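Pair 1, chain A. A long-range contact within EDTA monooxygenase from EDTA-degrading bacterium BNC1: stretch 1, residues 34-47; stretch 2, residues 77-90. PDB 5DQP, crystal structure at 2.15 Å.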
# COMPACT_ATOMS: atom_id res chain seq x y z
N ASP A 34 -6.00 3.08 14.01
CA ASP A 34 -5.87 1.72 14.51
C ASP A 34 -6.40 0.75 13.46
O ASP A 34 -7.56 0.86 13.04
CB ASP A 34 -6.64 1.57 15.83
CG ASP A 34 -6.62 0.13 16.36
OD1 ASP A 34 -5.84 -0.71 15.86
OD2 ASP A 34 -7.38 -0.16 17.31
N LEU A 35 -5.56 -0.19 13.04
CA LEU A 35 -5.99 -1.17 12.04
C LEU A 35 -7.28 -1.86 12.46
O LEU A 35 -8.16 -2.12 11.61
CB LEU A 35 -4.87 -2.19 11.81
CG LEU A 35 -5.20 -3.36 10.88
CD1 LEU A 35 -5.59 -2.85 9.45
CD2 LEU A 35 -4.01 -4.36 10.86
N GLU A 36 -7.43 -2.17 13.75
CA GLU A 36 -8.62 -2.89 14.20
C GLU A 36 -9.89 -2.09 13.96
O GLU A 36 -10.96 -2.68 13.75
CB GLU A 36 -8.49 -3.25 15.68
CG GLU A 36 -7.35 -4.24 15.96
CD GLU A 36 -7.44 -5.53 15.13
OE1 GLU A 36 -8.57 -6.05 14.95
OE2 GLU A 36 -6.38 -6.00 14.65
N ASN A 37 -9.80 -0.76 13.96
CA ASN A 37 -10.96 0.05 13.56
C ASN A 37 -11.43 -0.34 12.17
O ASN A 37 -12.64 -0.37 11.90
CB ASN A 37 -10.60 1.53 13.62
CG ASN A 37 -11.75 2.44 13.23
OD1 ASN A 37 -12.72 2.58 13.98
ND2 ASN A 37 -11.64 3.10 12.06
N TYR A 38 -10.51 -0.61 11.25
CA TYR A 38 -10.92 -0.96 9.89
C TYR A 38 -11.25 -2.44 9.77
O TYR A 38 -12.16 -2.80 9.02
CB TYR A 38 -9.83 -0.55 8.90
CG TYR A 38 -9.56 0.93 9.04
CD1 TYR A 38 -10.34 1.86 8.36
CD2 TYR A 38 -8.58 1.39 9.91
CE1 TYR A 38 -10.15 3.21 8.52
CE2 TYR A 38 -8.36 2.75 10.08
CZ TYR A 38 -9.16 3.66 9.39
OH TYR A 38 -8.97 5.01 9.55
N ILE A 39 -10.55 -3.30 10.52
CA ILE A 39 -10.92 -4.71 10.53
C ILE A 39 -12.37 -4.86 10.98
O ILE A 39 -13.15 -5.59 10.36
CB ILE A 39 -9.98 -5.53 11.43
CG1 ILE A 39 -8.51 -5.38 11.01
CG2 ILE A 39 -10.39 -7.02 11.43
CD1 ILE A 39 -8.25 -5.77 9.58
N ARG A 40 -12.72 -4.19 12.07
CA ARG A 40 -14.08 -4.27 12.58
C ARG A 40 -15.09 -3.92 11.49
O ARG A 40 -16.07 -4.65 11.28
CB ARG A 40 -14.24 -3.36 13.80
CG ARG A 40 -15.63 -3.41 14.49
CD ARG A 40 -15.51 -2.95 15.97
NE ARG A 40 -16.78 -2.52 16.56
CZ ARG A 40 -16.90 -1.96 17.77
NH1 ARG A 40 -15.83 -1.75 18.54
NH2 ARG A 40 -18.11 -1.59 18.22
N SER A 41 -14.85 -2.83 10.76
CA SER A 41 -15.80 -2.44 9.73
C SER A 41 -15.78 -3.40 8.56
O SER A 41 -16.83 -3.67 7.96
CB SER A 41 -15.50 -1.03 9.23
OG SER A 41 -15.98 -0.10 10.17
N ALA A 42 -14.60 -3.91 8.19
CA ALA A 42 -14.57 -4.80 7.03
C ALA A 42 -15.22 -6.14 7.37
O ALA A 42 -15.87 -6.74 6.50
CB ALA A 42 -13.13 -5.00 6.53
N GLU A 43 -15.07 -6.61 8.61
CA GLU A 43 -15.73 -7.85 9.04
C GLU A 43 -17.25 -7.67 9.15
O GLU A 43 -18.00 -8.62 8.92
CB GLU A 43 -15.15 -8.32 10.38
CG GLU A 43 -13.77 -9.03 10.32
CD GLU A 43 -13.79 -10.50 9.78
OE1 GLU A 43 -12.72 -11.16 9.83
OE2 GLU A 43 -14.85 -10.99 9.31
N ILE A 44 -17.72 -6.46 9.50
CA ILE A 44 -19.16 -6.21 9.43
C ILE A 44 -19.65 -6.29 7.99
O ILE A 44 -20.67 -6.92 7.69
CB ILE A 44 -19.50 -4.86 10.09
CG1 ILE A 44 -19.37 -4.97 11.61
CG2 ILE A 44 -20.90 -4.37 9.67
CD1 ILE A 44 -19.32 -3.59 12.30
N ALA A 45 -18.94 -5.64 7.06
CA ALA A 45 -19.36 -5.71 5.66
C ALA A 45 -19.28 -7.14 5.14
O ALA A 45 -20.15 -7.58 4.37
CB ALA A 45 -18.50 -4.77 4.80
N ARG A 46 -18.27 -7.90 5.56
CA ARG A 46 -18.16 -9.30 5.14
C ARG A 46 -19.35 -10.12 5.61
O ARG A 46 -19.91 -10.92 4.84
CB ARG A 46 -16.86 -9.90 5.68
CG ARG A 46 -16.54 -11.31 5.17
CD ARG A 46 -15.44 -11.91 6.05
NE ARG A 46 -15.43 -13.36 5.97
CZ ARG A 46 -16.26 -14.15 6.63
NH1 ARG A 46 -17.19 -13.63 7.43
NH2 ARG A 46 -16.17 -15.47 6.48
N ARG A 47 -19.76 -9.93 6.86
CA ARG A 47 -20.95 -10.60 7.39
C ARG A 47 -22.21 -10.26 6.58
O ARG A 47 -23.07 -11.12 6.38
CB ARG A 47 -21.14 -10.25 8.87
CG ARG A 47 -22.48 -10.74 9.46
CD ARG A 47 -22.57 -10.48 10.96
NE ARG A 47 -23.17 -9.18 11.29
CZ ARG A 47 -22.54 -8.19 11.90
NH1 ARG A 47 -21.28 -8.34 12.29
NH2 ARG A 47 -23.18 -7.05 12.15
N VAL A 77 -1.87 0.58 1.10
CA VAL A 77 -1.34 -0.05 2.32
C VAL A 77 -2.47 -0.55 3.23
O VAL A 77 -2.47 -1.71 3.67
CB VAL A 77 -0.43 0.96 3.06
CG1 VAL A 77 -0.13 0.55 4.50
CG2 VAL A 77 0.84 1.20 2.26
N LEU A 78 -3.45 0.32 3.51
CA LEU A 78 -4.59 -0.10 4.33
C LEU A 78 -5.32 -1.29 3.71
O LEU A 78 -5.62 -2.27 4.40
CB LEU A 78 -5.55 1.09 4.55
CG LEU A 78 -6.68 0.99 5.56
CD1 LEU A 78 -6.21 0.36 6.87
CD2 LEU A 78 -7.35 2.38 5.81
N ALA A 79 -5.60 -1.25 2.40
CA ALA A 79 -6.31 -2.38 1.80
C ALA A 79 -5.50 -3.68 1.86
O ALA A 79 -6.07 -4.77 1.97
CB ALA A 79 -6.68 -2.04 0.36
N ALA A 80 -4.17 -3.58 1.78
CA ALA A 80 -3.33 -4.77 1.94
C ALA A 80 -3.43 -5.36 3.34
O ALA A 80 -3.47 -6.58 3.51
CB ALA A 80 -1.87 -4.44 1.61
N ALA A 81 -3.43 -4.50 4.37
CA ALA A 81 -3.49 -5.01 5.75
C ALA A 81 -4.87 -5.57 6.06
O ALA A 81 -4.99 -6.66 6.62
CB ALA A 81 -3.14 -3.89 6.74
N ILE A 82 -5.92 -4.86 5.66
CA ILE A 82 -7.28 -5.37 5.84
C ILE A 82 -7.43 -6.75 5.21
O ILE A 82 -7.88 -7.70 5.86
CB ILE A 82 -8.31 -4.40 5.24
CG1 ILE A 82 -8.30 -3.05 5.99
CG2 ILE A 82 -9.71 -5.06 5.30
CD1 ILE A 82 -9.34 -1.99 5.39
N THR A 83 -7.16 -6.86 3.90
CA THR A 83 -7.45 -8.12 3.23
C THR A 83 -6.45 -9.21 3.59
O THR A 83 -6.77 -10.39 3.44
CB THR A 83 -7.52 -7.96 1.71
OG1 THR A 83 -6.27 -7.50 1.19
CG2 THR A 83 -8.66 -6.95 1.35
N GLY A 84 -5.27 -8.85 4.11
CA GLY A 84 -4.43 -9.86 4.73
C GLY A 84 -5.13 -10.58 5.86
O GLY A 84 -4.81 -11.74 6.14
N ARG A 85 -6.10 -9.93 6.49
CA ARG A 85 -6.77 -10.39 7.70
C ARG A 85 -8.21 -10.82 7.47
O ARG A 85 -8.66 -11.80 8.07
CB ARG A 85 -6.74 -9.29 8.77
CG ARG A 85 -7.70 -9.55 9.94
CD ARG A 85 -6.99 -10.17 11.14
NE ARG A 85 -5.86 -9.32 11.52
CZ ARG A 85 -5.84 -8.48 12.55
NH1 ARG A 85 -4.76 -7.76 12.79
NH2 ARG A 85 -6.91 -8.37 13.34
N VAL A 86 -8.96 -10.12 6.63
CA VAL A 86 -10.38 -10.38 6.40
C VAL A 86 -10.52 -11.05 5.04
O VAL A 86 -10.18 -10.43 4.02
CB VAL A 86 -11.19 -9.09 6.48
CG1 VAL A 86 -12.68 -9.37 6.37
CG2 VAL A 86 -10.85 -8.32 7.79
N PRO A 87 -11.03 -12.27 4.96
CA PRO A 87 -11.24 -12.93 3.66
C PRO A 87 -12.49 -12.42 2.94
O PRO A 87 -13.27 -11.64 3.47
CB PRO A 87 -11.38 -14.40 4.03
CG PRO A 87 -11.98 -14.37 5.41
CD PRO A 87 -11.39 -13.15 6.09
N ASP A 88 -12.63 -12.86 1.68
CA ASP A 88 -13.86 -12.73 0.90
C ASP A 88 -14.11 -11.33 0.35
O ASP A 88 -14.26 -11.14 -0.85
CB ASP A 88 -15.07 -13.16 1.73
CG ASP A 88 -15.05 -14.64 2.09
OD1 ASP A 88 -14.66 -15.48 1.23
OD2 ASP A 88 -15.42 -14.96 3.23
N ILE A 89 -14.22 -10.34 1.23
CA ILE A 89 -14.72 -9.05 0.77
C ILE A 89 -13.70 -8.39 -0.13
O ILE A 89 -12.49 -8.41 0.14
CB ILE A 89 -15.07 -8.17 1.97
CG1 ILE A 89 -15.71 -6.88 1.46
CG2 ILE A 89 -13.85 -7.98 2.83
CD1 ILE A 89 -16.59 -6.26 2.44
N GLY A 90 -14.18 -7.80 -1.22
CA GLY A 90 -13.31 -7.03 -2.08
C GLY A 90 -12.96 -5.68 -1.49
O GLY A 90 -13.46 -5.26 -0.44
O HOH W 1 -14.90 -17.09 4.20

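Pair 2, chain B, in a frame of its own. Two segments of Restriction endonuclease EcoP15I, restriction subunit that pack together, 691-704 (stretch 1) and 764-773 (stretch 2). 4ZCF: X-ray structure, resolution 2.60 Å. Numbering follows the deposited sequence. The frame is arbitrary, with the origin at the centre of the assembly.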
# COMPACT_ATOMS: atom_id res chain seq x y z
N PHE B 691 -45.28 -6.93 36.41
CA PHE B 691 -44.34 -5.81 36.22
C PHE B 691 -44.87 -4.81 35.17
O PHE B 691 -44.72 -3.60 35.35
CB PHE B 691 -42.93 -6.31 35.80
CG PHE B 691 -41.88 -5.22 35.84
CD1 PHE B 691 -41.66 -4.40 34.74
CD2 PHE B 691 -41.13 -5.00 36.99
CE1 PHE B 691 -40.72 -3.36 34.80
CE2 PHE B 691 -40.19 -3.97 37.04
CZ PHE B 691 -39.99 -3.16 35.94
N LEU B 692 -45.45 -5.34 34.08
CA LEU B 692 -46.01 -4.61 32.94
C LEU B 692 -47.00 -3.54 33.42
O LEU B 692 -46.92 -2.40 32.97
CB LEU B 692 -46.70 -5.62 31.99
CG LEU B 692 -46.87 -5.19 30.53
CD1 LEU B 692 -46.38 -6.25 29.60
CD2 LEU B 692 -48.31 -4.91 30.22
N SER B 693 -47.89 -3.92 34.37
CA SER B 693 -48.90 -3.05 34.96
C SER B 693 -48.31 -1.93 35.83
O SER B 693 -48.91 -0.86 35.90
CB SER B 693 -49.93 -3.87 35.73
OG SER B 693 -49.36 -4.52 36.85
N ILE B 694 -47.15 -2.17 36.46
CA ILE B 694 -46.46 -1.18 37.31
C ILE B 694 -45.84 -0.07 36.43
O ILE B 694 -45.98 1.11 36.75
CB ILE B 694 -45.46 -1.87 38.27
CG1 ILE B 694 -46.19 -2.85 39.21
CG2 ILE B 694 -44.63 -0.85 39.06
CD1 ILE B 694 -45.37 -4.04 39.73
N PHE B 695 -45.20 -0.47 35.31
CA PHE B 695 -44.61 0.48 34.35
C PHE B 695 -45.71 1.25 33.55
O PHE B 695 -45.48 2.40 33.15
CB PHE B 695 -43.57 -0.21 33.43
CG PHE B 695 -42.91 0.73 32.44
CD1 PHE B 695 -41.96 1.65 32.86
CD2 PHE B 695 -43.28 0.73 31.10
CE1 PHE B 695 -41.40 2.56 31.96
CE2 PHE B 695 -42.72 1.64 30.20
CZ PHE B 695 -41.78 2.55 30.64
N LYS B 696 -46.89 0.63 33.35
CA LYS B 696 -48.05 1.21 32.66
C LYS B 696 -48.65 2.35 33.50
O LYS B 696 -48.96 3.41 32.95
CB LYS B 696 -49.11 0.12 32.36
CG LYS B 696 -50.36 0.61 31.63
CD LYS B 696 -50.81 -0.32 30.50
CE LYS B 696 -51.59 -1.53 30.95
NZ LYS B 696 -51.94 -2.41 29.80
N SER B 697 -48.80 2.14 34.83
CA SER B 697 -49.34 3.11 35.78
C SER B 697 -48.49 4.38 35.78
O SER B 697 -49.06 5.48 35.64
CB SER B 697 -49.40 2.51 37.18
OG SER B 697 -50.29 1.40 37.21
N PHE B 698 -47.15 4.24 35.88
CA PHE B 698 -46.18 5.33 35.83
C PHE B 698 -46.28 6.08 34.48
O PHE B 698 -46.21 7.31 34.44
CB PHE B 698 -44.74 4.81 36.07
CG PHE B 698 -43.67 5.54 35.28
CD1 PHE B 698 -43.20 6.78 35.71
CD2 PHE B 698 -43.18 5.02 34.09
CE1 PHE B 698 -42.27 7.49 34.94
CE2 PHE B 698 -42.23 5.72 33.34
CZ PHE B 698 -41.77 6.94 33.78
N MET B 699 -46.42 5.32 33.38
CA MET B 699 -46.51 5.85 32.03
C MET B 699 -47.74 6.74 31.80
O MET B 699 -47.63 7.76 31.13
CB MET B 699 -46.45 4.70 31.00
CG MET B 699 -45.68 5.06 29.76
SD MET B 699 -43.97 5.56 30.08
CE MET B 699 -43.70 6.52 28.67
N LEU B 700 -48.90 6.35 32.39
CA LEU B 700 -50.18 7.07 32.30
C LEU B 700 -50.20 8.32 33.20
O LEU B 700 -50.73 9.36 32.79
CB LEU B 700 -51.37 6.14 32.64
CG LEU B 700 -51.63 4.96 31.68
CD1 LEU B 700 -52.34 3.83 32.39
CD2 LEU B 700 -52.42 5.39 30.47
N GLU B 701 -49.59 8.22 34.41
CA GLU B 701 -49.45 9.31 35.39
C GLU B 701 -48.57 10.43 34.82
O GLU B 701 -48.80 11.60 35.11
CB GLU B 701 -48.84 8.78 36.68
N GLU B 702 -47.56 10.05 34.00
CA GLU B 702 -46.63 10.98 33.36
C GLU B 702 -46.99 11.22 31.87
O GLU B 702 -46.11 11.30 31.01
CB GLU B 702 -45.19 10.46 33.50
N THR B 703 -48.31 11.36 31.59
CA THR B 703 -48.87 11.61 30.25
C THR B 703 -48.33 12.90 29.64
O THR B 703 -48.08 12.93 28.43
CB THR B 703 -50.39 11.65 30.31
N GLU B 704 -48.12 13.95 30.47
CA GLU B 704 -47.57 15.24 30.03
C GLU B 704 -46.04 15.15 29.82
O GLU B 704 -45.25 15.29 30.77
CB GLU B 704 -47.93 16.34 31.02
N HIS B 764 -42.74 -2.45 24.69
CA HIS B 764 -43.50 -2.42 23.45
C HIS B 764 -45.00 -2.70 23.72
O HIS B 764 -45.85 -2.08 23.10
CB HIS B 764 -42.90 -3.44 22.47
CG HIS B 764 -43.70 -3.65 21.23
ND1 HIS B 764 -43.80 -2.66 20.26
CD2 HIS B 764 -44.39 -4.73 20.83
CE1 HIS B 764 -44.57 -3.17 19.31
NE2 HIS B 764 -44.95 -4.42 19.61
N LYS B 765 -45.30 -3.63 24.64
CA LYS B 765 -46.66 -4.02 25.01
C LYS B 765 -47.43 -2.85 25.63
O LYS B 765 -48.57 -2.60 25.23
CB LYS B 765 -46.67 -5.24 25.95
CG LYS B 765 -46.71 -6.57 25.21
CD LYS B 765 -46.42 -7.75 26.14
CE LYS B 765 -45.83 -8.95 25.44
NZ LYS B 765 -46.81 -9.62 24.54
N VAL B 766 -46.81 -2.13 26.60
CA VAL B 766 -47.42 -0.97 27.25
C VAL B 766 -47.64 0.16 26.24
O VAL B 766 -48.78 0.63 26.13
CB VAL B 766 -46.71 -0.51 28.55
CG1 VAL B 766 -46.86 -1.54 29.66
CG2 VAL B 766 -45.25 -0.18 28.32
N PHE B 767 -46.61 0.51 25.44
CA PHE B 767 -46.69 1.54 24.40
C PHE B 767 -47.79 1.23 23.36
O PHE B 767 -48.36 2.16 22.78
CB PHE B 767 -45.33 1.77 23.72
CG PHE B 767 -44.21 2.34 24.58
CD1 PHE B 767 -44.49 3.12 25.70
CD2 PHE B 767 -42.88 2.13 24.24
CE1 PHE B 767 -43.45 3.64 26.48
CE2 PHE B 767 -41.84 2.65 25.03
CZ PHE B 767 -42.14 3.41 26.14
N CYS B 768 -48.12 -0.05 23.16
CA CYS B 768 -49.17 -0.49 22.25
C CYS B 768 -50.54 -0.17 22.85
O CYS B 768 -51.41 0.33 22.13
CB CYS B 768 -49.04 -1.98 21.93
SG CYS B 768 -47.92 -2.33 20.55
N ASP B 769 -50.71 -0.46 24.16
CA ASP B 769 -51.92 -0.20 24.94
C ASP B 769 -52.15 1.32 25.12
O ASP B 769 -53.18 1.85 24.69
CB ASP B 769 -51.82 -0.90 26.32
CG ASP B 769 -51.85 -2.41 26.27
OD1 ASP B 769 -52.74 -2.97 25.59
OD2 ASP B 769 -51.02 -3.04 26.96
N ILE B 770 -51.15 2.01 25.71
CA ILE B 770 -51.09 3.44 26.01
C ILE B 770 -51.56 4.37 24.86
O ILE B 770 -51.28 4.11 23.69
CB ILE B 770 -49.67 3.78 26.60
CG1 ILE B 770 -49.74 4.33 28.02
CG2 ILE B 770 -48.73 4.57 25.68
CD1 ILE B 770 -49.46 3.32 29.07
N LYS B 771 -52.35 5.41 25.22
CA LYS B 771 -52.85 6.40 24.27
C LYS B 771 -51.97 7.65 24.20
O LYS B 771 -52.35 8.76 24.59
CB LYS B 771 -54.36 6.67 24.38
CG LYS B 771 -55.23 5.79 23.45
CD LYS B 771 -54.84 5.87 21.95
CE LYS B 771 -55.98 5.54 20.99
NZ LYS B 771 -56.36 4.09 20.99
N ASP B 772 -50.73 7.38 23.75
CA ASP B 772 -49.61 8.25 23.44
C ASP B 772 -49.13 7.74 22.07
O ASP B 772 -49.77 6.83 21.53
CB ASP B 772 -48.49 8.05 24.48
CG ASP B 772 -48.45 9.09 25.58
OD1 ASP B 772 -47.76 10.12 25.40
OD2 ASP B 772 -49.08 8.85 26.63
N THR B 773 -48.05 8.32 21.51
CA THR B 773 -47.49 7.88 20.22
C THR B 773 -46.04 8.31 20.03
O THR B 773 -45.71 9.50 20.12
CB THR B 773 -48.35 8.37 19.05

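The sharpest difference lies where A:Ala42 of pair 1 matches B:Met699 of pair 2. In pair 1 this position carries a single methyl, and the second stretch packs branched side chains against it: A:Ala42 CB lies 3.6 Å from A:Ile82 CG2 and 4.2 Å from A:Val86 CG2. In pair 2 the first helix carries the longer B:Met699, and the second stretch meets it with a ring, B:Phe767. B:Met699 reaches along the neighbouring helix until its CE is 3.6 Å from B:Phe767 CE1, at the edge of that ring, while its CB stays 3.8 Å from B:Ile770 CD1. The phenylalanine it meets matches A:Thr83, whose CA-to-CB bond points away from the other helix and whose OG1 instead donates to A:Ala79 O at 2.8 Å, within its own helix.

The frame behind these choices is nearly constant. In each pair two helices approach to 9.8 Å between axes and cross with a negative angle, -60° in pair 1 and -47° in pair 2; fourteen central residues superpose at 0.8 Å. The matched positions A:Ile39 and B:Lys696 face A:Ile82 and B:Val766, themselves matched, with CA atoms 6.0 Å apart in pair 1 and 5.9 Å in pair 2.

One position keeps both its residue type and the place of its side chain. A:Leu35 and B:Leu692 have side-chain centres only 0.8 Å apart after superposition. A:Leu35 is a knob among A:Leu78, A:Ala81, A:Ile82 and A:Arg85, its CD1 3.8 Å from A:Ala81 CB. B:Leu692 rests CD2 against B:Val766 CG1 at 3.7 Å and CD1 against B:Lys765 CD at 3.8 Å, so the aliphatic part of a lysine lines the site where pair 1 has alanine.

The aromatic position is kept, and its matched partner is aliphatic in both pairs. A:Tyr38 CB lies 3.8 Å from A:Ile82 CD1; B:Phe695 CD2 lies 3.5 Å from B:Val766 CG2, which sits at the edge of the ring.

Charge pairing moves between positions. A:Arg85 and B:Asp769 match but carry opposite charges, and each finds its partner on a different residue of the first helix. A:Arg85 NH2 donates to A:Glu36 OE2 at 2.8 Å, and its guanidinium lays one face over A:Ile39 CG1. In pair 2 the position of A:Ile39 is itself the charged partner: B:Lys696 NZ makes a weak, salt-bridging hydrogen bond to B:Asp769 OD2 at 3.1 Å, yet its CG still packs 3.8 Å from B:Ile770 CD1. A long side chain can thus do greasy work near its root and polar work at its tip.

Past the second helix, A:Val86 and B:Ile770 both point toward the first helix and continue the apolar seam. Pair 1 then adds a second clasp: A:Arg46 NE bonds weakly to A:Asp88 OD2 at 3.2 Å within a salt bridge, and a water joins A:Arg46 NH2 to the same oxygen. At the matching positions in pair 2, B:Thr703 O lies 4.1 Å from B:Asp772 OD1; the B:Thr703 side chain is not modelled beyond CB, so its side-chain contacts cannot be compared.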